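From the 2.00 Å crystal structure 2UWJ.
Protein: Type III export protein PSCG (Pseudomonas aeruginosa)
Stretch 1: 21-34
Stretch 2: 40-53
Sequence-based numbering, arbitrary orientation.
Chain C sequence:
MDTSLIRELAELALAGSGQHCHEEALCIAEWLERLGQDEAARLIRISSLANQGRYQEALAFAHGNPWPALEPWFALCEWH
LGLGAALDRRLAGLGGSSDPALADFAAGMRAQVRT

Stretch 1 (21-34) CHEEALCIAEWLER
Stretch 2 (40-53) AARLIRISSLANQG

Helix 22-34 and a second helix, already under way at Ala40, pack nearly antiparallel (159° between their directions, axes 8.5 Å apart at closest). The register pairs His22 with Ser48 (CA to CA 5.9 Å), Leu26 with Arg45 (CA to CA 6.4 Å) and Ala29 with Ala41, whose CA atoms approach to 4.4 Å. Methyl side chains suit this tightest point: CB of Ala41 lies 3.4 Å from Ala29 O and 4.2 Å from Ala29 CB.

Ile44 (m, then t at 153°) points toward the first helix; its CG2 reaches Ala25 CB at 3.8 Å, and its CD1 meets CD1 of Leu32 (m, t) at 3.4 Å.

Arg45 leaves its helix sideways, but with chi1 m and chi2 and chi3 both t its chain extends across the interface, and chi4 of -76° turns the guanidinium. It fills a hole among Leu26, Ala29, Glu30 and Glu33, with Ala29 CB over one face. Glu33 (m, t, chi3 1°) presents its carboxylate at the guanidinium edge, forming a two-pronged salt bridge: Arg45 NE to Glu33 OE2 is 2.8 Å and Arg45 NH2 to Glu33 OE1 is 3.0 Å, both nearly straight. Glu30 points away at CB, yet one water links its OE2 (2.6 Å) to Arg45 NH1 (3.1 Å).

At the other end, Cys21 is the N-cap residue, and His22 (m, chi2 -62°) points toward the second helix. Its ND1 shares a 2.8 Å hydrogen bond with OG of Ser48 (chi1 t), a small polar residue that fits close to the imidazole edge. Gln52 (m, t, chi3 69°) lays CG over the ring face, 3.3 Å from the His22 ring centroid, while its NE2 makes a weak bond back to Ser48 O at 3.2 Å. Gly53, at phi 83°, closes a Schellman motif where a CB would jam against the preceding carbonyl.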

# COMPACT_ATOMS: atom_id res chain seq x y z
N CYS C 21 15.86 -14.16 -1.63
CA CYS C 21 15.13 -15.39 -1.27
C CYS C 21 14.46 -15.91 -2.53
O CYS C 21 13.23 -15.98 -2.60
CB CYS C 21 14.09 -15.12 -0.19
SG CYS C 21 14.84 -14.45 1.32
N HIS C 22 15.28 -16.30 -3.50
CA HIS C 22 14.77 -16.72 -4.80
C HIS C 22 14.05 -18.05 -4.88
O HIS C 22 13.01 -18.16 -5.57
CB HIS C 22 15.91 -16.61 -5.83
CG HIS C 22 16.45 -15.21 -5.95
ND1 HIS C 22 15.68 -14.16 -6.38
CD2 HIS C 22 17.65 -14.68 -5.59
CE1 HIS C 22 16.36 -13.03 -6.26
NE2 HIS C 22 17.57 -13.32 -5.78
N GLU C 23 14.58 -19.05 -4.22
CA GLU C 23 13.94 -20.37 -4.18
C GLU C 23 12.58 -20.24 -3.47
O GLU C 23 11.57 -20.85 -3.90
CB GLU C 23 14.77 -21.34 -3.36
CG GLU C 23 16.08 -21.76 -3.98
CD GLU C 23 16.82 -22.76 -3.08
OE1 GLU C 23 16.18 -23.75 -2.63
OE2 GLU C 23 18.03 -22.54 -2.82
N GLU C 24 12.57 -19.52 -2.36
CA GLU C 24 11.33 -19.31 -1.64
C GLU C 24 10.28 -18.58 -2.49
O GLU C 24 9.12 -19.01 -2.56
CB GLU C 24 11.57 -18.52 -0.34
CG GLU C 24 12.52 -19.26 0.66
CD GLU C 24 14.02 -19.05 0.38
OE1 GLU C 24 14.40 -18.40 -0.61
OE2 GLU C 24 14.83 -19.58 1.15
N ALA C 25 10.69 -17.50 -3.16
CA ALA C 25 9.77 -16.72 -3.97
C ALA C 25 9.19 -17.58 -5.07
O ALA C 25 7.99 -17.53 -5.35
CB ALA C 25 10.49 -15.46 -4.61
N LEU C 26 10.06 -18.37 -5.69
CA LEU C 26 9.64 -19.25 -6.78
C LEU C 26 8.59 -20.28 -6.32
O LEU C 26 7.61 -20.53 -7.04
CB LEU C 26 10.83 -19.97 -7.39
CG LEU C 26 10.49 -20.91 -8.57
CD1 LEU C 26 9.88 -20.07 -9.69
CD2 LEU C 26 11.75 -21.69 -9.08
N CYS C 27 8.81 -20.92 -5.17
CA CYS C 27 7.82 -21.88 -4.66
C CYS C 27 6.49 -21.19 -4.47
O CYS C 27 5.43 -21.75 -4.74
CB CYS C 27 8.26 -22.46 -3.30
SG CYS C 27 9.68 -23.57 -3.38
N ILE C 28 6.53 -19.95 -4.00
CA ILE C 28 5.27 -19.25 -3.80
C ILE C 28 4.61 -18.89 -5.12
O ILE C 28 3.39 -19.01 -5.27
CB ILE C 28 5.44 -17.98 -2.92
CG1 ILE C 28 5.79 -18.44 -1.47
CG2 ILE C 28 4.11 -17.13 -2.95
CD1 ILE C 28 6.39 -17.34 -0.54
N ALA C 29 5.41 -18.48 -6.11
CA ALA C 29 4.83 -18.14 -7.40
C ALA C 29 4.14 -19.35 -8.04
O ALA C 29 3.06 -19.21 -8.64
CB ALA C 29 5.91 -17.61 -8.37
N GLU C 30 4.77 -20.51 -7.97
CA GLU C 30 4.19 -21.74 -8.57
C GLU C 30 2.86 -22.06 -7.90
O GLU C 30 1.84 -22.34 -8.57
CB GLU C 30 5.16 -22.93 -8.39
CG GLU C 30 6.19 -22.85 -9.41
CD GLU C 30 7.24 -23.95 -9.28
OE1 GLU C 30 6.93 -24.99 -8.65
OE2 GLU C 30 8.36 -23.75 -9.84
N TRP C 31 2.84 -21.98 -6.59
CA TRP C 31 1.59 -22.19 -5.84
C TRP C 31 0.52 -21.14 -6.22
O TRP C 31 -0.64 -21.49 -6.41
CB TRP C 31 1.93 -22.16 -4.36
CG TRP C 31 0.76 -22.15 -3.45
CD1 TRP C 31 -0.09 -23.20 -3.17
CD2 TRP C 31 0.36 -21.08 -2.62
NE1 TRP C 31 -0.99 -22.82 -2.20
CE2 TRP C 31 -0.73 -21.52 -1.84
CE3 TRP C 31 0.83 -19.76 -2.45
CZ2 TRP C 31 -1.36 -20.71 -0.92
CZ3 TRP C 31 0.20 -18.94 -1.53
CH2 TRP C 31 -0.89 -19.42 -0.77
N LEU C 32 0.88 -19.85 -6.35
CA LEU C 32 -0.08 -18.82 -6.76
C LEU C 32 -0.65 -19.15 -8.15
O LEU C 32 -1.82 -18.87 -8.43
CB LEU C 32 0.57 -17.42 -6.81
CG LEU C 32 0.86 -16.83 -5.43
CD1 LEU C 32 1.80 -15.62 -5.63
CD2 LEU C 32 -0.49 -16.39 -4.74
N GLU C 33 0.17 -19.70 -9.03
CA GLU C 33 -0.35 -20.07 -10.34
C GLU C 33 -1.37 -21.22 -10.18
O GLU C 33 -2.41 -21.23 -10.83
CB GLU C 33 0.80 -20.44 -11.27
CG GLU C 33 1.45 -19.21 -11.88
CD GLU C 33 2.72 -19.51 -12.65
OE1 GLU C 33 3.11 -20.69 -12.74
OE2 GLU C 33 3.35 -18.55 -13.18
N ARG C 34 -1.10 -22.18 -9.30
CA ARG C 34 -2.11 -23.23 -9.08
C ARG C 34 -3.42 -22.62 -8.61
O ARG C 34 -4.50 -23.15 -8.91
CB ARG C 34 -1.63 -24.20 -8.04
CG ARG C 34 -0.49 -24.96 -8.54
CD ARG C 34 -0.61 -26.39 -8.13
NE ARG C 34 -1.87 -27.02 -8.55
CZ ARG C 34 -1.95 -28.31 -8.83
NH1 ARG C 34 -0.87 -29.07 -8.74
NH2 ARG C 34 -3.11 -28.83 -9.19
N ALA C 40 0.02 -11.87 -10.25
CA ALA C 40 0.91 -11.77 -9.10
C ALA C 40 2.07 -12.78 -9.21
O ALA C 40 3.21 -12.45 -8.86
CB ALA C 40 0.15 -11.98 -7.76
N ALA C 41 1.78 -14.00 -9.66
CA ALA C 41 2.87 -14.98 -9.78
C ALA C 41 3.92 -14.47 -10.80
O ALA C 41 5.11 -14.61 -10.59
CB ALA C 41 2.35 -16.33 -10.27
N ARG C 42 3.43 -13.89 -11.90
CA ARG C 42 4.28 -13.41 -12.99
C ARG C 42 5.18 -12.27 -12.48
O ARG C 42 6.38 -12.24 -12.75
CB ARG C 42 3.39 -13.00 -14.16
CG ARG C 42 4.13 -12.54 -15.41
CD ARG C 42 4.93 -13.65 -15.96
NE ARG C 42 4.12 -14.84 -16.23
CZ ARG C 42 3.34 -15.07 -17.30
NH1 ARG C 42 3.20 -14.19 -18.29
NH2 ARG C 42 2.72 -16.26 -17.38
N LEU C 43 4.58 -11.32 -11.76
CA LEU C 43 5.34 -10.25 -11.09
C LEU C 43 6.49 -10.81 -10.23
O LEU C 43 7.66 -10.37 -10.30
CB LEU C 43 4.39 -9.45 -10.15
CG LEU C 43 5.12 -8.47 -9.20
CD1 LEU C 43 5.87 -7.49 -10.08
CD2 LEU C 43 4.12 -7.67 -8.28
N ILE C 44 6.18 -11.80 -9.40
CA ILE C 44 7.20 -12.38 -8.52
C ILE C 44 8.32 -13.07 -9.30
O ILE C 44 9.51 -12.88 -9.01
CB ILE C 44 6.54 -13.40 -7.51
CG1 ILE C 44 5.66 -12.62 -6.48
CG2 ILE C 44 7.62 -14.21 -6.78
CD1 ILE C 44 4.43 -13.53 -5.87
N ARG C 45 7.93 -13.85 -10.29
CA ARG C 45 8.88 -14.56 -11.14
C ARG C 45 9.82 -13.55 -11.79
O ARG C 45 11.04 -13.72 -11.79
CB ARG C 45 8.12 -15.30 -12.26
CG ARG C 45 7.48 -16.67 -11.83
CD ARG C 45 6.87 -17.34 -13.03
NE ARG C 45 6.13 -18.56 -12.67
CZ ARG C 45 6.72 -19.72 -12.37
NH1 ARG C 45 8.05 -19.79 -12.37
NH2 ARG C 45 6.00 -20.82 -12.10
N ILE C 46 9.24 -12.51 -12.39
CA ILE C 46 10.04 -11.49 -13.08
C ILE C 46 11.00 -10.69 -12.13
O ILE C 46 12.19 -10.49 -12.41
CB ILE C 46 9.13 -10.54 -13.83
CG1 ILE C 46 8.55 -11.29 -15.03
CG2 ILE C 46 9.95 -9.27 -14.28
CD1 ILE C 46 7.36 -10.60 -15.72
N SER C 47 10.46 -10.29 -10.98
CA SER C 47 11.25 -9.57 -10.01
C SER C 47 12.42 -10.45 -9.53
O SER C 47 13.58 -9.98 -9.42
CB SER C 47 10.40 -9.13 -8.82
OG SER C 47 11.21 -8.53 -7.82
N SER C 48 12.13 -11.71 -9.24
CA SER C 48 13.15 -12.62 -8.75
C SER C 48 14.25 -12.80 -9.81
O SER C 48 15.43 -12.73 -9.49
CB SER C 48 12.57 -14.00 -8.44
OG SER C 48 13.64 -14.86 -8.11
N LEU C 49 13.84 -13.03 -11.06
CA LEU C 49 14.83 -13.21 -12.13
C LEU C 49 15.63 -11.91 -12.37
O LEU C 49 16.86 -11.93 -12.42
CB LEU C 49 14.14 -13.67 -13.41
CG LEU C 49 13.63 -15.12 -13.36
CD1 LEU C 49 12.71 -15.30 -14.58
CD2 LEU C 49 14.84 -16.17 -13.41
N ALA C 50 14.94 -10.78 -12.47
CA ALA C 50 15.64 -9.53 -12.73
C ALA C 50 16.60 -9.19 -11.58
O ALA C 50 17.72 -8.71 -11.84
CB ALA C 50 14.68 -8.37 -12.97
N ASN C 51 16.17 -9.43 -10.33
CA ASN C 51 17.02 -9.12 -9.18
C ASN C 51 18.22 -10.10 -9.06
O ASN C 51 19.15 -9.84 -8.33
CB ASN C 51 16.21 -9.05 -7.88
CG ASN C 51 15.44 -7.72 -7.77
OD1 ASN C 51 16.04 -6.65 -7.99
ND2 ASN C 51 14.12 -7.78 -7.48
N GLN C 52 18.19 -11.21 -9.79
CA GLN C 52 19.34 -12.13 -9.81
C GLN C 52 20.26 -11.75 -10.98
O GLN C 52 21.30 -12.39 -11.20
CB GLN C 52 18.90 -13.57 -10.08
CG GLN C 52 18.15 -14.16 -8.98
CD GLN C 52 17.70 -15.57 -9.29
OE1 GLN C 52 18.52 -16.50 -9.38
NE2 GLN C 52 16.39 -15.74 -9.45
N GLY C 53 19.85 -10.76 -11.77
CA GLY C 53 20.61 -10.40 -12.96
C GLY C 53 20.28 -11.30 -14.15
O GLY C 53 20.95 -11.22 -15.19
O HOH W 1 8.79 -22.81 -12.26
O HOH W 2 4.29 -18.84 -15.80